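Local coordinates for water-soluble chlorophyll protein (Brassicaceae, PDB 5HPZ), which binds chlorophyll in a soluble four-chain assembly and probably tunes its spectrum by deforming the ring, on a Kunitz-inhibitor-type beta-trefoil scaffold, at residues C41-I45 with A110-G114; W97-V101 with N121-K125; K107-I111 with Q156-T160; T143-I147 with A164-F168. The contacts are given in a common frame with arbitrary orientation. Residues are numbered along the deposited sequence.

Contact 1 of 4, residues C41-I45 with A110-G114; sequences CPLGI and AIIIG. With 68G (13'2-hydroxyl-Chlorophyll a), chain C.
Residues 41-45 run extended from a cis peptide before Pro-42 into strand 44-47 and cross residues 110-114, which carry strand 111-113; the end-to-end directions of 42-45 and 111-113 are 121° apart. The closest CA pairs are Gly-44 with Ile-112 (4.5 Å) and Leu-43 with Ile-113 (5.4 Å). One direct backbone hydrogen bond joins them, Ile-113 N to Leu-43 O at 2.9 Å; on either side of it a water fills the gap as the chains splay. Water 1 accepts from Leu-43 N (3.0 Å) and donates to Ile-113 O (2.8 Å), while water 2 accepts from Ile-45 N (3.2 Å) and lies 2.7 Å from Ile-111 O. Ile-45 (m, t) points toward the other segment, CD1 reaching Ile-111 CG2 at 3.7 Å and CG1 meeting Ile-113 CG1 at 3.8 Å. Leu-43 CB packs on Ile-113 CD1 (3.9 Å), and Pro-42 CG on Ile-112 CD1 (3.8 Å). The m, t rotamer of Leu-43 carries its CD2 to 3.7 Å from CAB of the bound 13'2-hydroxyl-chlorophyll a. Cys-41 forms a disulfide with Cys-90 beside this crossing. Strands 44-47 and 111-113, far apart in sequence, thus meet within the Kunitz-type beta-trefoil, with Leu-43 lining the chlorophyll pocket.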
# COMPACT_ATOMS: atom_id res chain seq x y z
N CYS A 41 2.20 0.81 -12.53
CA CYS A 41 1.78 1.38 -13.80
C CYS A 41 2.24 0.48 -14.95
O CYS A 41 3.31 -0.05 -14.88
CB CYS A 41 2.48 2.70 -13.98
SG CYS A 41 2.11 3.89 -12.70
N PRO A 42 1.48 0.37 -16.03
CA PRO A 42 0.10 0.89 -16.16
C PRO A 42 -0.91 0.14 -15.32
O PRO A 42 -0.71 -1.02 -15.01
CB PRO A 42 -0.25 0.62 -17.64
CG PRO A 42 0.68 -0.48 -18.08
CD PRO A 42 1.88 -0.53 -17.15
N LEU A 43 -1.94 0.86 -14.89
CA LEU A 43 -3.04 0.34 -14.15
C LEU A 43 -3.88 -0.61 -15.00
O LEU A 43 -3.93 -0.49 -16.26
CB LEU A 43 -3.95 1.48 -13.73
CG LEU A 43 -3.31 2.48 -12.79
CD1 LEU A 43 -4.30 3.59 -12.57
CD2 LEU A 43 -2.94 1.83 -11.43
N GLY A 44 -4.56 -1.52 -14.30
CA GLY A 44 -5.50 -2.43 -14.94
C GLY A 44 -6.88 -1.89 -14.74
O GLY A 44 -7.07 -0.82 -14.14
N ILE A 45 -7.86 -2.67 -15.19
CA ILE A 45 -9.24 -2.37 -15.03
C ILE A 45 -9.96 -3.55 -14.39
O ILE A 45 -9.82 -4.69 -14.83
CB ILE A 45 -9.89 -2.04 -16.39
CG1 ILE A 45 -9.07 -0.99 -17.13
CG2 ILE A 45 -11.32 -1.60 -16.14
CD1 ILE A 45 -9.56 -0.70 -18.53
N ALA A 110 -3.98 -8.46 -20.46
CA ALA A 110 -4.78 -7.59 -19.63
C ALA A 110 -5.22 -6.36 -20.45
O ALA A 110 -4.54 -5.93 -21.35
CB ALA A 110 -3.98 -7.17 -18.45
N ILE A 111 -6.37 -5.79 -20.12
CA ILE A 111 -6.72 -4.47 -20.61
C ILE A 111 -6.12 -3.46 -19.62
O ILE A 111 -6.37 -3.53 -18.40
CB ILE A 111 -8.25 -4.26 -20.66
CG1 ILE A 111 -8.96 -5.40 -21.41
CG2 ILE A 111 -8.58 -2.92 -21.37
CD1 ILE A 111 -8.50 -5.59 -22.83
N ILE A 112 -5.32 -2.54 -20.12
CA ILE A 112 -4.64 -1.59 -19.26
C ILE A 112 -5.12 -0.17 -19.54
O ILE A 112 -5.98 0.06 -20.40
CB ILE A 112 -3.15 -1.69 -19.42
CG1 ILE A 112 -2.80 -1.59 -20.90
CG2 ILE A 112 -2.66 -3.01 -18.84
CD1 ILE A 112 -1.40 -1.14 -21.22
N ILE A 113 -4.60 0.77 -18.79
CA ILE A 113 -4.94 2.16 -18.92
C ILE A 113 -3.67 2.85 -19.36
O ILE A 113 -2.59 2.69 -18.76
CB ILE A 113 -5.46 2.76 -17.62
CG1 ILE A 113 -6.65 1.94 -17.13
CG2 ILE A 113 -5.80 4.23 -17.84
CD1 ILE A 113 -7.17 2.37 -15.79
N GLY A 114 -3.77 3.60 -20.46
CA GLY A 114 -2.57 4.22 -21.02
C GLY A 114 -2.34 4.14 -22.52
O GLY A 114 -1.22 4.32 -22.94
C1 68G C . -12.86 -3.37 -3.15
C2 68G C . -12.63 -2.54 -1.88
C3 68G C . -11.65 -3.05 -0.91
C4 68G C . -11.06 -4.37 -1.29
C5 68G C . -11.34 -2.41 0.44
C6 68G C . -10.46 -1.21 0.32
C7 68G C . -9.16 -1.49 -0.36
C8 68G C . -8.26 -0.33 0.03
C9 68G C . -8.70 1.03 -0.57
C10 68G C . -6.88 -0.62 -0.50
C11 68G C . -6.07 -1.00 0.67
C12 68G C . -4.67 -1.08 0.06
C13 68G C . -4.09 -2.40 0.56
C14 68G C . -4.09 -2.46 2.11
C15 68G C . -2.66 -2.50 -0.02
C16 68G C . -2.20 -3.95 -0.07
C17 68G C . -0.82 -3.82 -0.70
C18 68G C . -0.27 -5.21 -0.73
C19 68G C . 0.73 -5.31 -1.85
C20 68G C . 0.49 -5.41 0.59
O2A 68G C . -11.65 -3.57 -3.96
CGA 68G C . -12.10 -3.73 -5.23
O1A 68G C . -13.28 -3.89 -5.57
CBA 68G C . -11.03 -3.63 -6.26
CAA 68G C . -11.07 -2.15 -6.78
C2A 68G C . -10.55 -1.10 -5.74
C3A 68G C . -9.10 -1.30 -5.58
CMA 68G C . -8.83 -1.05 -4.13
C4A 68G C . -8.42 -0.24 -6.34
CHB 68G C . -7.11 -0.06 -6.47
NA 68G C . -9.37 0.57 -6.77
C1A 68G C . -10.59 0.18 -6.38
CHA 68G C . -11.68 0.92 -6.65
CBD 68G C . -13.04 0.78 -6.22
CGD 68G C . -13.17 0.71 -4.77
O1D 68G C . -13.86 -0.17 -4.20
O2D 68G C . -12.48 1.62 -4.06
CED 68G C . -12.64 1.47 -2.66
O 68G C . -13.66 -0.39 -6.64
CAD 68G C . -13.73 1.92 -6.76
OBD 68G C . -14.98 2.10 -6.66
C3D 68G C . -12.82 2.71 -7.41
C2D 68G C . -12.53 3.83 -8.13
CMD 68G C . -13.43 4.79 -8.49
C4D 68G C . -11.64 2.09 -7.31
ND 68G C . -10.67 2.77 -7.89
C1D 68G C . -11.21 3.88 -8.42
CHD 68G C . -10.50 4.85 -9.10
C4C 68G C . -9.18 4.99 -9.34
NC 68G C . -8.27 4.02 -8.99
MG 68G C . -8.71 2.29 -7.99
C3C 68G C . -8.45 5.97 -9.96
CAC 68G C . -8.99 7.26 -10.55
CBC 68G C . -9.08 8.22 -9.31
C2C 68G C . -7.15 5.61 -9.96
CMC 68G C . -6.16 6.36 -10.49
C1C 68G C . -7.02 4.40 -9.35
CHC 68G C . -5.94 3.65 -9.10
C4B 68G C . -5.77 2.61 -8.25
NB 68G C . -6.77 1.81 -7.87
C1B 68G C . -6.31 0.88 -7.03
C2B 68G C . -4.98 1.11 -6.88
CMB 68G C . -4.15 0.38 -6.10
C3B 68G C . -4.65 2.14 -7.68
CAB 68G C . -3.49 2.80 -7.88
CBB 68G C . -2.08 2.26 -7.69
O HOH W 1 -2.09 3.52 -16.18
O HOH W 2 -6.90 -5.42 -16.49

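Contact 2 of 4, residues W97-V101 with N121-K125; sequences WAVDV and NSLFK
Residues 97-101 and 121-124 run with end-to-end directions 143° apart, Ala-98 CA lying 4.2 Å from Ser-122 CA and Val-99 CA 5.2 Å from Asn-121 CA. Asn-121 and Ser-122 form the end of a 3-10 segment, after which the chain enters strand 124-128. Asn-121 grips both backbone polar groups of Val-99: its O accepts from Val-99 N at 3.0 Å, and its side chain (chi1 80°, p) turns ND2 to donate to Val-99 O at 3.0 Å. The same Asn-121 O receives a CA-H...O contact from Ala-98 CA at 3.2 Å. Water 3 lies between two carbonyls, 2.9 Å from Trp-97 O and 2.8 Å from Ser-122 O; Ser-122 O also accepts from Asn-79 ND2, and Ser-122 OG is hydrogen-bonded to Glu-116 O. Phe-124 (m) points toward the strand, its CZ 3.7 Å from Trp-97 CB, and Val-101 CG1 covers Asn-121 CB at 3.9 Å. With its backbone carbonyl and side-chain amide, Asn-121 thus satisfies both backbone polar groups of the buried Val-99, while Phe-124 packs on Trp-97 beside the polar pair.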
# COMPACT_ATOMS: atom_id res chain seq x y z
N TRP A 97 -8.12 3.27 -22.54
CA TRP A 97 -8.07 1.82 -22.48
C TRP A 97 -7.24 1.35 -23.61
O TRP A 97 -7.25 1.95 -24.70
CB TRP A 97 -9.46 1.20 -22.59
CG TRP A 97 -10.44 1.49 -21.47
CD1 TRP A 97 -10.42 2.51 -20.58
CD2 TRP A 97 -11.53 0.65 -21.10
NE1 TRP A 97 -11.49 2.40 -19.71
CE2 TRP A 97 -12.17 1.25 -20.00
CE3 TRP A 97 -12.04 -0.53 -21.61
CZ2 TRP A 97 -13.29 0.68 -19.38
CZ3 TRP A 97 -13.13 -1.08 -21.02
CH2 TRP A 97 -13.74 -0.50 -19.93
N ALA A 98 -6.54 0.25 -23.38
CA ALA A 98 -5.72 -0.33 -24.37
C ALA A 98 -5.45 -1.77 -23.99
O ALA A 98 -5.55 -2.14 -22.85
CB ALA A 98 -4.45 0.46 -24.44
N VAL A 99 -5.08 -2.59 -24.95
CA VAL A 99 -4.77 -3.97 -24.69
C VAL A 99 -3.30 -4.04 -24.42
O VAL A 99 -2.54 -3.50 -25.20
CB VAL A 99 -5.05 -4.87 -25.92
CG1 VAL A 99 -4.48 -6.26 -25.74
CG2 VAL A 99 -6.53 -4.94 -26.20
N ASP A 100 -2.87 -4.71 -23.35
CA ASP A 100 -1.43 -4.83 -23.00
C ASP A 100 -0.71 -5.46 -24.22
O ASP A 100 -1.03 -6.57 -24.59
CB ASP A 100 -1.28 -5.71 -21.74
CG ASP A 100 0.16 -5.86 -21.24
OD1 ASP A 100 1.11 -5.16 -21.68
OD2 ASP A 100 0.31 -6.75 -20.36
N VAL A 101 0.23 -4.73 -24.85
CA VAL A 101 1.10 -5.34 -25.87
C VAL A 101 2.58 -5.32 -25.47
O VAL A 101 3.45 -5.47 -26.30
CB VAL A 101 0.89 -4.71 -27.25
CG1 VAL A 101 -0.56 -4.89 -27.71
CG2 VAL A 101 1.31 -3.23 -27.23
N ASN A 121 -3.95 -1.02 -30.65
CA ASN A 121 -4.32 -1.63 -29.36
C ASN A 121 -5.26 -0.74 -28.51
O ASN A 121 -5.78 -1.17 -27.49
CB ASN A 121 -3.03 -1.99 -28.60
CG ASN A 121 -2.40 -0.79 -27.89
OD1 ASN A 121 -2.31 0.31 -28.44
ND2 ASN A 121 -1.96 -0.99 -26.66
N SER A 122 -5.50 0.51 -28.90
CA SER A 122 -6.42 1.33 -28.18
C SER A 122 -7.78 1.34 -28.77
O SER A 122 -8.63 2.11 -28.29
CB SER A 122 -5.89 2.76 -28.11
OG SER A 122 -4.60 2.78 -27.51
N LEU A 123 -8.00 0.57 -29.83
CA LEU A 123 -9.29 0.63 -30.57
C LEU A 123 -10.28 -0.49 -30.15
O LEU A 123 -9.92 -1.67 -30.14
CB LEU A 123 -9.06 0.48 -32.07
CG LEU A 123 -8.20 1.51 -32.81
CD1 LEU A 123 -8.34 1.31 -34.32
CD2 LEU A 123 -8.59 2.91 -32.42
N PHE A 124 -11.50 -0.08 -29.81
CA PHE A 124 -12.53 -0.96 -29.38
C PHE A 124 -13.71 -0.81 -30.28
O PHE A 124 -13.87 0.23 -30.90
CB PHE A 124 -12.94 -0.61 -27.96
CG PHE A 124 -11.85 -0.87 -26.97
CD1 PHE A 124 -10.75 -0.00 -26.90
CD2 PHE A 124 -11.90 -1.99 -26.13
CE1 PHE A 124 -9.70 -0.26 -26.02
CE2 PHE A 124 -10.83 -2.27 -25.27
CZ PHE A 124 -9.74 -1.40 -25.21
N LYS A 125 -14.57 -1.82 -30.31
CA LYS A 125 -15.91 -1.68 -30.86
C LYS A 125 -16.91 -2.16 -29.84
O LYS A 125 -16.63 -3.14 -29.12
CB LYS A 125 -16.07 -2.56 -32.08
CG LYS A 125 -15.07 -2.27 -33.18
CD LYS A 125 -15.27 -3.27 -34.32
CE LYS A 125 -14.51 -2.82 -35.55
NZ LYS A 125 -14.54 -3.86 -36.61
O HOH W 3 -9.26 3.55 -25.99

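Contact 3 of 4, residues K107-I111 with Q156-T160; sequences KEPAI and QLIAT
Residues 107-111 form an irregular lead-in to strand 111-113; residues 108-111 and 156-160 run with end-to-end directions 127° apart, and a single bridge pairs Ala-110 and Ile-158 (CA-CA 4.2 Å). Glu-108 points toward the strand; its m, t side chain brings OE2 to Thr-160 OG1, which donates a short 2.5 Å hydrogen bond, while OE1 lies 3.6 Å from Ile-158 CD1 and forms a salt bridge with Lys-165. The CA-to-CB bond of Pro-109 points away, but its O accepts from Ala-159 N at 2.8 Å, and its CG stays 4.2 Å from Ala-159 CB. Ala-110 sits at the bridge, its CA 4.0 Å from Ile-158 CG2 and its CB 3.7 Å from Gln-156 NE2. Ile-111 closes the pairing: its N donates to Leu-157 O at 3.1 Å, almost linearly (176°), and its m, m side chain sets CG1 3.7 Å from Leu-157 CB and CD1 4.0 Å from Ala-159 CB. Water 2 lies 2.7 Å from Ile-111 O and 2.8 Å from Leu-157 O and accepts from Gln-156 NE2 at 3.3 Å, extending the junction beyond the direct bonds. Strand 155-160 is an outermost strand, within this chain, of a four-stranded antiparallel sheet, bonded on one side to strand 142-148; residues 108-111 pair with its other edge, which Ile-45 of strand 44-47 also bonds at Leu-157, while Ile-111 and Leu-157 pack against strands 97-99 and 44-47 of the beta-trefoil.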
# COMPACT_ATOMS: atom_id res chain seq x y z
N LYS A 107 -0.93 -14.45 -22.30
CA LYS A 107 -1.55 -15.03 -23.48
C LYS A 107 -2.94 -14.45 -23.69
O LYS A 107 -3.33 -14.21 -24.81
CB LYS A 107 -1.65 -16.57 -23.40
CG LYS A 107 -0.43 -17.32 -23.90
N GLU A 108 -3.68 -14.22 -22.60
CA GLU A 108 -4.92 -13.42 -22.65
C GLU A 108 -4.57 -12.06 -22.06
O GLU A 108 -4.47 -11.92 -20.87
CB GLU A 108 -6.02 -14.10 -21.79
CG GLU A 108 -6.52 -15.44 -22.35
CD GLU A 108 -7.75 -15.97 -21.61
OE1 GLU A 108 -7.75 -15.95 -20.36
OE2 GLU A 108 -8.70 -16.43 -22.25
N PRO A 109 -4.31 -11.07 -22.89
CA PRO A 109 -3.61 -9.96 -22.27
C PRO A 109 -4.54 -9.05 -21.49
O PRO A 109 -5.73 -8.85 -21.84
CB PRO A 109 -3.02 -9.23 -23.47
CG PRO A 109 -4.00 -9.50 -24.57
CD PRO A 109 -4.42 -10.91 -24.36
N ALA A 110 -3.98 -8.46 -20.46
CA ALA A 110 -4.78 -7.59 -19.63
C ALA A 110 -5.22 -6.36 -20.45
O ALA A 110 -4.54 -5.93 -21.35
CB ALA A 110 -3.98 -7.17 -18.45
N ILE A 111 -6.37 -5.79 -20.12
CA ILE A 111 -6.72 -4.47 -20.61
C ILE A 111 -6.12 -3.46 -19.62
O ILE A 111 -6.37 -3.53 -18.40
CB ILE A 111 -8.25 -4.26 -20.66
CG1 ILE A 111 -8.96 -5.40 -21.41
CG2 ILE A 111 -8.58 -2.92 -21.37
CD1 ILE A 111 -8.50 -5.59 -22.83
N GLN A 156 -11.10 -9.07 -13.36
CA GLN A 156 -10.17 -8.19 -14.03
C GLN A 156 -10.36 -8.31 -15.52
O GLN A 156 -10.51 -9.45 -16.03
CB GLN A 156 -8.78 -8.61 -13.67
CG GLN A 156 -7.76 -7.89 -14.46
CD GLN A 156 -6.39 -8.46 -14.29
OE1 GLN A 156 -6.10 -9.15 -13.33
NE2 GLN A 156 -5.54 -8.15 -15.24
N LEU A 157 -10.30 -7.19 -16.25
CA LEU A 157 -10.52 -7.21 -17.67
C LEU A 157 -9.34 -7.70 -18.38
O LEU A 157 -8.24 -7.22 -18.14
CB LEU A 157 -10.89 -5.85 -18.25
CG LEU A 157 -12.36 -5.51 -18.24
CD1 LEU A 157 -12.93 -5.45 -16.81
CD2 LEU A 157 -12.58 -4.21 -18.97
N ILE A 158 -9.59 -8.63 -19.31
CA ILE A 158 -8.62 -9.09 -20.30
C ILE A 158 -9.23 -9.17 -21.69
O ILE A 158 -10.43 -9.04 -21.87
CB ILE A 158 -8.13 -10.49 -19.95
CG1 ILE A 158 -9.33 -11.44 -19.97
CG2 ILE A 158 -7.37 -10.45 -18.62
CD1 ILE A 158 -9.07 -12.75 -19.27
N ALA A 159 -8.40 -9.32 -22.71
CA ALA A 159 -8.86 -9.66 -24.04
C ALA A 159 -8.71 -11.17 -24.29
O ALA A 159 -7.67 -11.76 -24.05
CB ALA A 159 -8.13 -8.87 -25.14
N THR A 160 -9.78 -11.78 -24.80
CA THR A 160 -9.83 -13.22 -24.90
C THR A 160 -10.71 -13.59 -26.09
O THR A 160 -11.63 -12.86 -26.45
CB THR A 160 -10.45 -13.81 -23.63
OG1 THR A 160 -10.41 -15.22 -23.68
CG2 THR A 160 -11.89 -13.40 -23.46
O HOH W 2 -6.90 -5.42 -16.49

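Contact 4 of 4, residues T143-I147 with A164-F168; sequences TVGTI and AKTLF
This is a strand-to-loop backbone junction near the surface of the beta-trefoil, where the middle of strand 142-148 meets the link between strands 155-160 and 169-173. A single bridge pairs Gly-145 with Thr-166, their CA atoms 4.1 Å apart, just after the 3-10 end at Ala-164 and Lys-165. Two hydrogen bonds frame it: Leu-167 N donates to Val-144 O at 3.1 Å, and Thr-146 N to Lys-165 O at 3.2 Å. Glycine at 145 permits the close approach: its CA lies 2.9 Å from Lys-165 O, and a CB there would fall 2.3 Å from that oxygen, a clash. Waters extend the pairing at both ends. Water 4 lies 2.9 Å from Val-144 O and 2.6 Å from Leu-167 O; water 5 donates to Lys-165 O (3.0 Å) and is hydrogen-bonded to Thr-146 OG1 (2.6 Å). Apolar contact is light: Leu-167 (t, p) points toward the strand, its CD1 4.1 Å from Thr-146 CG2. The methyl CG2 of Thr-143 approaches the hydroxyl OG1 of Thr-166 at 3.7 Å. Lys-165 runs past Ile-147, CE to CG2 4.4 Å, to reach a salt bridge with Glu-108. Backbone polarity and ordered water, rather than hydrophobic packing, dominate this join.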
# COMPACT_ATOMS: atom_id res chain seq x y z
N THR A 143 -12.28 -10.41 -27.59
CA THR A 143 -13.36 -9.80 -26.92
C THR A 143 -12.93 -9.49 -25.52
O THR A 143 -12.10 -10.20 -24.93
CB THR A 143 -14.52 -10.79 -26.89
OG1 THR A 143 -14.84 -11.07 -28.24
CG2 THR A 143 -15.74 -10.22 -26.20
N VAL A 144 -13.47 -8.41 -24.97
CA VAL A 144 -13.14 -8.11 -23.62
C VAL A 144 -13.86 -9.15 -22.71
O VAL A 144 -15.10 -9.29 -22.74
CB VAL A 144 -13.53 -6.66 -23.27
CG1 VAL A 144 -13.41 -6.42 -21.78
CG2 VAL A 144 -12.66 -5.70 -24.07
N GLY A 145 -13.10 -9.90 -21.94
CA GLY A 145 -13.71 -10.73 -20.88
C GLY A 145 -13.10 -10.46 -19.52
O GLY A 145 -12.38 -9.48 -19.35
N THR A 146 -13.34 -11.35 -18.56
CA THR A 146 -12.65 -11.27 -17.27
C THR A 146 -12.10 -12.61 -16.82
O THR A 146 -12.52 -13.68 -17.32
CB THR A 146 -13.60 -10.70 -16.18
OG1 THR A 146 -14.66 -11.62 -15.93
CG2 THR A 146 -14.24 -9.37 -16.63
N ILE A 147 -11.11 -12.50 -15.93
CA ILE A 147 -10.70 -13.55 -15.04
C ILE A 147 -10.73 -12.99 -13.63
O ILE A 147 -10.71 -11.76 -13.47
CB ILE A 147 -9.25 -14.00 -15.27
CG1 ILE A 147 -8.32 -12.80 -15.30
CG2 ILE A 147 -9.19 -14.88 -16.52
CD1 ILE A 147 -6.88 -13.16 -15.48
N ALA A 164 -16.84 -18.15 -23.32
CA ALA A 164 -17.41 -18.28 -21.98
C ALA A 164 -16.91 -17.13 -21.03
O ALA A 164 -17.44 -16.93 -19.93
CB ALA A 164 -17.06 -19.63 -21.41
N LYS A 165 -15.89 -16.38 -21.46
CA LYS A 165 -15.36 -15.34 -20.62
C LYS A 165 -15.85 -13.94 -20.95
O LYS A 165 -15.47 -12.99 -20.25
CB LYS A 165 -13.86 -15.36 -20.63
CG LYS A 165 -13.29 -16.56 -19.92
CD LYS A 165 -11.81 -16.37 -19.89
CE LYS A 165 -11.17 -17.63 -19.38
NZ LYS A 165 -9.86 -17.80 -20.01
N THR A 166 -16.69 -13.80 -21.96
CA THR A 166 -17.16 -12.47 -22.38
C THR A 166 -17.80 -11.69 -21.23
O THR A 166 -18.52 -12.25 -20.41
CB THR A 166 -18.13 -12.64 -23.52
OG1 THR A 166 -17.38 -13.19 -24.61
CG2 THR A 166 -18.74 -11.28 -23.96
N LEU A 167 -17.47 -10.41 -21.17
CA LEU A 167 -18.06 -9.49 -20.20
C LEU A 167 -19.21 -8.77 -20.84
O LEU A 167 -19.00 -8.00 -21.78
CB LEU A 167 -17.00 -8.49 -19.72
CG LEU A 167 -17.59 -7.47 -18.71
CD1 LEU A 167 -18.05 -8.15 -17.42
CD2 LEU A 167 -16.47 -6.47 -18.44
N PHE A 168 -20.41 -8.98 -20.31
CA PHE A 168 -21.59 -8.30 -20.79
C PHE A 168 -21.87 -7.06 -19.94
O PHE A 168 -21.88 -7.14 -18.70
CB PHE A 168 -22.78 -9.28 -20.84
CG PHE A 168 -22.54 -10.44 -21.77
CD1 PHE A 168 -22.54 -10.24 -23.14
CD2 PHE A 168 -22.27 -11.71 -21.28
CE1 PHE A 168 -22.29 -11.29 -24.01
CE2 PHE A 168 -22.00 -12.76 -22.15
CZ PHE A 168 -22.03 -12.56 -23.51
O HOH W 4 -17.10 -7.37 -23.48
O HOH W 5 -16.52 -11.86 -17.70

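In the fold
All four contacts lie within one Kunitz-type beta-trefoil chain. Contacts 1, 2 and 3 cluster with centres about 10 Å apart: 1 and 3 share Ala-110, Ile-111 and water 2, and strands 97-99 and 111-113, neighbours in a two-stranded sheet, tie contact 2 to contact 1. Contact 4 lies about 9 Å from contact 3, centre to centre, joined through adjacent strands 142-148 and 155-160, but about 16 Å from contact 1. Along the chain, contact 2 crosses contacts 1 and 3, and 3 crosses 4, whereas 1 and 2 both close before 4 opens. Together the four contacts link the chlorophyll side at contact 1 to the strand-loop join at contact 4.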